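Long-range contact in HpcE (Thermus thermophilus, PDB 1WZO), which probably catalyses the isomerisation of a 2-hydroxyhepta-2,4-diene-1,7-dioate type substrate, as a member of the fumarylacetoacetate hydrolase family: residues I46-A54 / H184-L195. Residues are numbered along the deposited sequence; the frame is centred on the assembly and turned at random.
Sequences ILGVALNYA and HTSRMLYSVAEL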
ATOM      1  N   ILE B  46      14.372   5.364  -3.243  1.00 14.12           N
ATOM      2  CA  ILE B  46      15.245   6.516  -3.099  1.00 12.02           C
ATOM      3  C   ILE B  46      16.651   6.223  -3.593  1.00 13.20           C
ATOM      4  O   ILE B  46      17.303   5.291  -3.107  1.00 13.37           O
ATOM      5  CB  ILE B  46      15.347   6.919  -1.611  1.00 12.85           C
ATOM      6  CG1 ILE B  46      13.944   7.085  -1.015  1.00 14.17           C
ATOM      7  CG2 ILE B  46      16.159   8.211  -1.467  1.00 14.94           C
ATOM      8  CD1 ILE B  46      13.923   7.103   0.519  1.00 16.46           C
ATOM      9  N   LEU B  47      17.122   7.020  -4.550  1.00 11.78           N
ATOM     10  CA  LEU B  47      18.476   6.873  -5.074  1.00 13.30           C
ATOM     11  C   LEU B  47      19.257   8.148  -4.816  1.00 15.94           C
ATOM     12  O   LEU B  47      18.712   9.245  -4.918  1.00 14.63           O
ATOM     13  CB  LEU B  47      18.474   6.619  -6.582  1.00 14.67           C
ATOM     14  CG  LEU B  47      17.881   5.309  -7.098  1.00 17.91           C
ATOM     15  CD1 LEU B  47      16.378   5.464  -7.245  1.00 20.37           C
ATOM     16  CD2 LEU B  47      18.500   4.960  -8.449  1.00 19.57           C
ATOM     17  N   GLY B  48      20.535   8.000  -4.487  1.00 16.81           N
ATOM     18  CA  GLY B  48      21.377   9.157  -4.247  1.00 18.15           C
ATOM     19  C   GLY B  48      22.537   9.108  -5.224  1.00 19.77           C
ATOM     20  O   GLY B  48      22.740   8.092  -5.901  1.00 16.46           O
ATOM     21  N   VAL B  49      23.294  10.198  -5.318  1.00 19.45           N
ATOM     22  CA  VAL B  49      24.442  10.244  -6.216  1.00 18.33           C
ATOM     23  C   VAL B  49      25.631  10.683  -5.389  1.00 20.05           C
ATOM     24  O   VAL B  49      25.560  11.676  -4.673  1.00 19.78           O
ATOM     25  CB  VAL B  49      24.225  11.254  -7.363  1.00 20.44           C
ATOM     26  CG1 VAL B  49      25.328  11.117  -8.405  1.00 17.46           C
ATOM     27  CG2 VAL B  49      22.873  11.026  -7.997  1.00 24.45           C
ATOM     28  N   ALA B  50      26.723   9.933  -5.470  1.00 19.26           N
ATOM     29  CA  ALA B  50      27.915  10.271  -4.712  1.00 21.76           C
ATOM     30  C   ALA B  50      28.814  11.146  -5.577  1.00 21.70           C
ATOM     31  O   ALA B  50      28.721  11.119  -6.804  1.00 20.84           O
ATOM     32  CB  ALA B  50      28.657   9.001  -4.303  1.00 18.72           C
ATOM     33  N   LEU B  51      29.675  11.921  -4.930  1.00 24.95           N
ATOM     34  CA  LEU B  51      30.611  12.792  -5.636  1.00 26.24           C
ATOM     35  C   LEU B  51      29.957  13.582  -6.763  1.00 25.64           C
ATOM     36  O   LEU B  51      30.384  13.490  -7.919  1.00 26.80           O
ATOM     37  CB  LEU B  51      31.761  11.961  -6.217  1.00 30.12           C
ATOM     38  CG  LEU B  51      32.531  11.022  -5.277  1.00 33.57           C
ATOM     39  CD1 LEU B  51      33.677  10.373  -6.053  1.00 32.37           C
ATOM     40  CD2 LEU B  51      33.068  11.793  -4.072  1.00 34.64           C
ATOM     41  N   ASN B  52      28.924  14.356  -6.437  1.00 23.90           N
ATOM     42  CA  ASN B  52      28.243  15.152  -7.450  1.00 23.20           C
ATOM     43  C   ASN B  52      28.499  16.654  -7.311  1.00 23.81           C
ATOM     44  O   ASN B  52      27.809  17.463  -7.927  1.00 21.68           O
ATOM     45  CB  ASN B  52      26.735  14.888  -7.424  1.00 21.19           C
ATOM     46  CG  ASN B  52      26.046  15.381  -8.679  1.00 19.96           C
ATOM     47  OD1 ASN B  52      26.557  15.196  -9.780  1.00 21.86           O
ATOM     48  ND2 ASN B  52      24.877  15.998  -8.525  1.00 18.18           N
ATOM     49  N   TYR B  53      29.480  17.024  -6.496  1.00 24.56           N
ATOM     50  CA  TYR B  53      29.822  18.436  -6.324  1.00 28.23           C
ATOM     51  C   TYR B  53      31.323  18.656  -6.399  1.00 31.99           C
ATOM     52  O   TYR B  53      32.109  17.765  -6.080  1.00 33.46           O
ATOM     53  CB  TYR B  53      29.315  18.982  -4.987  1.00 24.88           C
ATOM     54  CG  TYR B  53      27.858  19.373  -4.986  1.00 24.38           C
ATOM     55  CD1 TYR B  53      26.860  18.424  -4.766  1.00 21.16           C
ATOM     56  CD2 TYR B  53      27.472  20.699  -5.210  1.00 22.56           C
ATOM     57  CE1 TYR B  53      25.515  18.783  -4.765  1.00 22.08           C
ATOM     58  CE2 TYR B  53      26.127  21.069  -5.215  1.00 23.50           C
ATOM     59  CZ  TYR B  53      25.153  20.106  -4.991  1.00 22.70           C
ATOM     60  OH  TYR B  53      23.821  20.462  -4.999  1.00 19.74           O
ATOM     61  N   ALA B  54      31.706  19.858  -6.822  1.00 36.58           N
ATOM     62  CA  ALA B  54      33.108  20.240  -6.937  1.00 40.09           C
ATOM     63  C   ALA B  54      33.789  20.173  -5.571  1.00 40.39           C
ATOM     64  O   ALA B  54      34.667  19.341  -5.345  1.00 42.74           O
ATOM     65  CB  ALA B  54      33.210  21.653  -7.499  1.00 39.92           C
ATOM     66  N   HIS B 184      25.812  25.681  -3.060  1.00 24.71           N
ATOM     67  CA  HIS B 184      24.850  26.123  -4.055  1.00 23.76           C
ATOM     68  C   HIS B 184      24.639  25.036  -5.104  1.00 22.46           C
ATOM     69  O   HIS B 184      25.598  24.453  -5.607  1.00 25.45           O
ATOM     70  CB  HIS B 184      25.339  27.424  -4.701  1.00 24.07           C
ATOM     71  CG  HIS B 184      24.253  28.204  -5.370  1.00 23.16           C
ATOM     72  ND1 HIS B 184      23.900  28.011  -6.688  1.00 24.57           N
ATOM     73  CD2 HIS B 184      23.397  29.133  -4.883  1.00 21.81           C
ATOM     74  CE1 HIS B 184      22.872  28.787  -6.983  1.00 22.96           C
ATOM     75  NE2 HIS B 184      22.546  29.476  -5.905  1.00 21.35           N
ATOM     76  N   THR B 185      23.381  24.775  -5.442  1.00 23.35           N
ATOM     77  CA  THR B 185      23.059  23.724  -6.401  1.00 24.01           C
ATOM     78  C   THR B 185      23.553  23.947  -7.821  1.00 25.74           C
ATOM     79  O   THR B 185      23.477  23.042  -8.653  1.00 24.40           O
ATOM     80  CB  THR B 185      21.540  23.442  -6.440  1.00 22.58           C
ATOM     81  OG1 THR B 185      20.839  24.585  -6.942  1.00 23.71           O
ATOM     82  CG2 THR B 185      21.030  23.113  -5.039  1.00 20.32           C
ATOM     83  N   SER B 186      24.066  25.138  -8.107  1.00 26.32           N
ATOM     84  CA  SER B 186      24.569  25.422  -9.445  1.00 26.55           C
ATOM     85  C   SER B 186      25.891  24.701  -9.661  1.00 26.49           C
ATOM     86  O   SER B 186      26.358  24.571 -10.792  1.00 28.85           O
ATOM     87  CB  SER B 186      24.769  26.930  -9.636  1.00 26.38           C
ATOM     88  OG  SER B 186      25.634  27.449  -8.645  1.00 26.43           O
ATOM     89  N   ARG B 187      26.485  24.227  -8.573  1.00 26.22           N
ATOM     90  CA  ARG B 187      27.763  23.528  -8.635  1.00 26.52           C
ATOM     91  C   ARG B 187      27.623  22.015  -8.825  1.00 25.72           C
ATOM     92  O   ARG B 187      28.605  21.277  -8.763  1.00 24.87           O
ATOM     93  CB  ARG B 187      28.572  23.840  -7.378  1.00 30.29           C
ATOM     94  CG  ARG B 187      28.849  25.331  -7.226  1.00 34.75           C
ATOM     95  CD  ARG B 187      29.277  25.697  -5.820  1.00 38.93           C
ATOM     96  NE  ARG B 187      29.337  27.147  -5.653  1.00 43.54           N
ATOM     97  CZ  ARG B 187      29.484  27.764  -4.484  1.00 44.79           C
ATOM     98  NH1 ARG B 187      29.587  27.060  -3.364  1.00 44.99           N
ATOM     99  NH2 ARG B 187      29.524  29.089  -4.437  1.00 46.25           N
ATOM    100  N   MET B 188      26.397  21.561  -9.059  1.00 25.14           N
ATOM    101  CA  MET B 188      26.139  20.141  -9.302  1.00 25.12           C
ATOM    102  C   MET B 188      26.895  19.723 -10.560  1.00 25.14           C
ATOM    103  O   MET B 188      26.846  20.425 -11.571  1.00 25.21           O
ATOM    104  CB  MET B 188      24.647  19.905  -9.540  1.00 24.23           C
ATOM    105  CG  MET B 188      23.901  19.304  -8.384  1.00 22.73           C
ATOM    106  SD  MET B 188      22.236  18.867  -8.897  1.00 20.60           S
ATOM    107  CE  MET B 188      21.283  19.631  -7.599  1.00 20.20           C
ATOM    108  N   LEU B 189      27.588  18.588 -10.510  1.00 23.57           N
ATOM    109  CA  LEU B 189      28.324  18.123 -11.680  1.00 23.63           C
ATOM    110  C   LEU B 189      27.326  17.625 -12.713  1.00 23.52           C
ATOM    111  O   LEU B 189      27.427  17.947 -13.901  1.00 24.00           O
ATOM    112  CB  LEU B 189      29.309  17.025 -11.286  1.00 25.21           C
ATOM    113  CG  LEU B 189      30.410  17.511 -10.334  1.00 29.16           C
ATOM    114  CD1 LEU B 189      31.346  16.354 -10.009  1.00 25.52           C
ATOM    115  CD2 LEU B 189      31.188  18.667 -10.974  1.00 28.22           C
ATOM    116  N   TYR B 190      26.366  16.832 -12.249  1.00 22.82           N
ATOM    117  CA  TYR B 190      25.295  16.324 -13.096  1.00 21.48           C
ATOM    118  C   TYR B 190      24.035  17.001 -12.574  1.00 21.71           C
ATOM    119  O   TYR B 190      23.741  16.933 -11.381  1.00 20.50           O
ATOM    120  CB  TYR B 190      25.127  14.808 -12.958  1.00 23.89           C
ATOM    121  CG  TYR B 190      26.096  13.970 -13.762  1.00 24.01           C
ATOM    122  CD1 TYR B 190      27.289  13.513 -13.203  1.00 25.43           C
ATOM    123  CD2 TYR B 190      25.809  13.617 -15.080  1.00 26.08           C
ATOM    124  CE1 TYR B 190      28.171  12.720 -13.940  1.00 25.74           C
ATOM    125  CE2 TYR B 190      26.682  12.827 -15.824  1.00 26.55           C
ATOM    126  CZ  TYR B 190      27.857  12.383 -15.246  1.00 24.66           C
ATOM    127  OH  TYR B 190      28.714  11.596 -15.978  1.00 28.32           O
ATOM    128  N   SER B 191      23.292  17.653 -13.458  1.00 21.29           N
ATOM    129  CA  SER B 191      22.073  18.342 -13.052  1.00 20.22           C
ATOM    130  C   SER B 191      20.957  17.355 -12.738  1.00 20.18           C
ATOM    131  O   SER B 191      21.054  16.164 -13.047  1.00 18.33           O
ATOM    132  CB  SER B 191      21.599  19.270 -14.164  1.00 19.06           C
ATOM    133  OG  SER B 191      21.194  18.529 -15.302  1.00 19.23           O
ATOM    134  N   VAL B 192      19.897  17.862 -12.119  1.00 19.32           N
ATOM    135  CA  VAL B 192      18.744  17.039 -11.799  1.00 18.96           C
ATOM    136  C   VAL B 192      18.243  16.413 -13.102  1.00 19.45           C
ATOM    137  O   VAL B 192      17.973  15.208 -13.169  1.00 18.01           O
ATOM    138  CB  VAL B 192      17.617  17.889 -11.184  1.00 18.65           C
ATOM    139  CG1 VAL B 192      16.363  17.049 -11.032  1.00 18.04           C
ATOM    140  CG2 VAL B 192      18.067  18.455  -9.840  1.00 17.10           C
ATOM    141  N   ALA B 193      18.127  17.234 -14.144  1.00 18.22           N
ATOM    142  CA  ALA B 193      17.663  16.750 -15.443  1.00 17.43           C
ATOM    143  C   ALA B 193      18.565  15.646 -15.995  1.00 16.63           C
ATOM    144  O   ALA B 193      18.080  14.639 -16.488  1.00 16.64           O
ATOM    145  CB  ALA B 193      17.583  17.905 -16.440  1.00 17.89           C
ATOM    146  N   GLU B 194      19.878  15.835 -15.916  1.00 16.92           N
ATOM    147  CA  GLU B 194      20.799  14.822 -16.419  1.00 16.91           C
ATOM    148  C   GLU B 194      20.729  13.528 -15.607  1.00 17.09           C
ATOM    149  O   GLU B 194      20.836  12.430 -16.163  1.00 15.73           O
ATOM    150  CB  GLU B 194      22.229  15.359 -16.418  1.00 18.59           C
ATOM    151  CG  GLU B 194      22.459  16.480 -17.429  1.00 22.05           C
ATOM    152  CD  GLU B 194      23.848  17.058 -17.326  1.00 23.24           C
ATOM    153  OE1 GLU B 194      24.224  17.477 -16.214  1.00 21.74           O
ATOM    154  OE2 GLU B 194      24.563  17.091 -18.352  1.00 25.63           O
ATOM    155  N   LEU B 195      20.555  13.660 -14.294  1.00 15.92           N
ATOM    156  CA  LEU B 195      20.463  12.503 -13.409  1.00 17.21           C
ATOM    157  C   LEU B 195      19.197  11.685 -13.690  1.00 17.84           C
ATOM    158  O   LEU B 195      19.247  10.451 -13.765  1.00 16.65           O
ATOM    159  CB  LEU B 195      20.486  12.961 -11.942  1.00 15.51           C
ATOM    160  CG  LEU B 195      21.822  13.520 -11.440  1.00 15.49           C
ATOM    161  CD1 LEU B 195      21.654  14.130 -10.060  1.00 15.42           C
ATOM    162  CD2 LEU B 195      22.861  12.395 -11.401  1.00 16.01           C
TER
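The Tyr53 ring lies against the backbone of residues 184-188: Met188 CA sits over one face, 4.2 Å above the plane and displaced toward the rim, while His184 O meets the edge in plane, 3.4 Å from Tyr53 CE2. At the far end of the ring, Met188 CG and Thr185 CA approach the Tyr53 hydroxyl. The ring of Tyr190 is met at its edge, in plane, by Asn52 OD1, with the Asn52 amide turned 23° from the ring plane.

That amide grips the backbone of Tyr190 twice. With CG anti to the Asn52 backbone N (chi1 -164°), the amide is brought to the Tyr190 backbone, where OD1 accepts a hydrogen bond from Tyr190 N at 3.0 Å and ND2 donates one to Tyr190 O at 3.2 Å. The second arrives on a lone pair of the carbonyl, with the oxygen only 1° out of the amide plane; the first is tilted from the plane of its acceptor. Asn52 ND2 also donates to Thr213 O, so the nitrogen has two acceptors. A backbone hydrogen bond adds a third link, Asn52 O accepting from Leu189 N at 2.8 Å. Replacing this asparagine by an alanine takes away the amide and is likely to leave Tyr190 N and O, and Thr213 O, without these partners and the residues before helix 192-200 less firmly fixed.

Leu189 CG and CD1 lie against the backbone of Asn52 and Leu51. On strand 46-50, Val49 CG2 is 3.7 Å from Leu195 CD2, and Leu211 touches both side chains. Ser191 and Glu194 close a capping box directly after Tyr190. Within the fumarylacetoacetate hydrolase C-terminal family region, the chemistry thus implies directional fastening: paired hydrogen bonds from the Asn52 amide tie the loop following strand 46-50 to the residues leading into a capped helix, while Tyr53, Leu189 and Val49 contribute mainly packing.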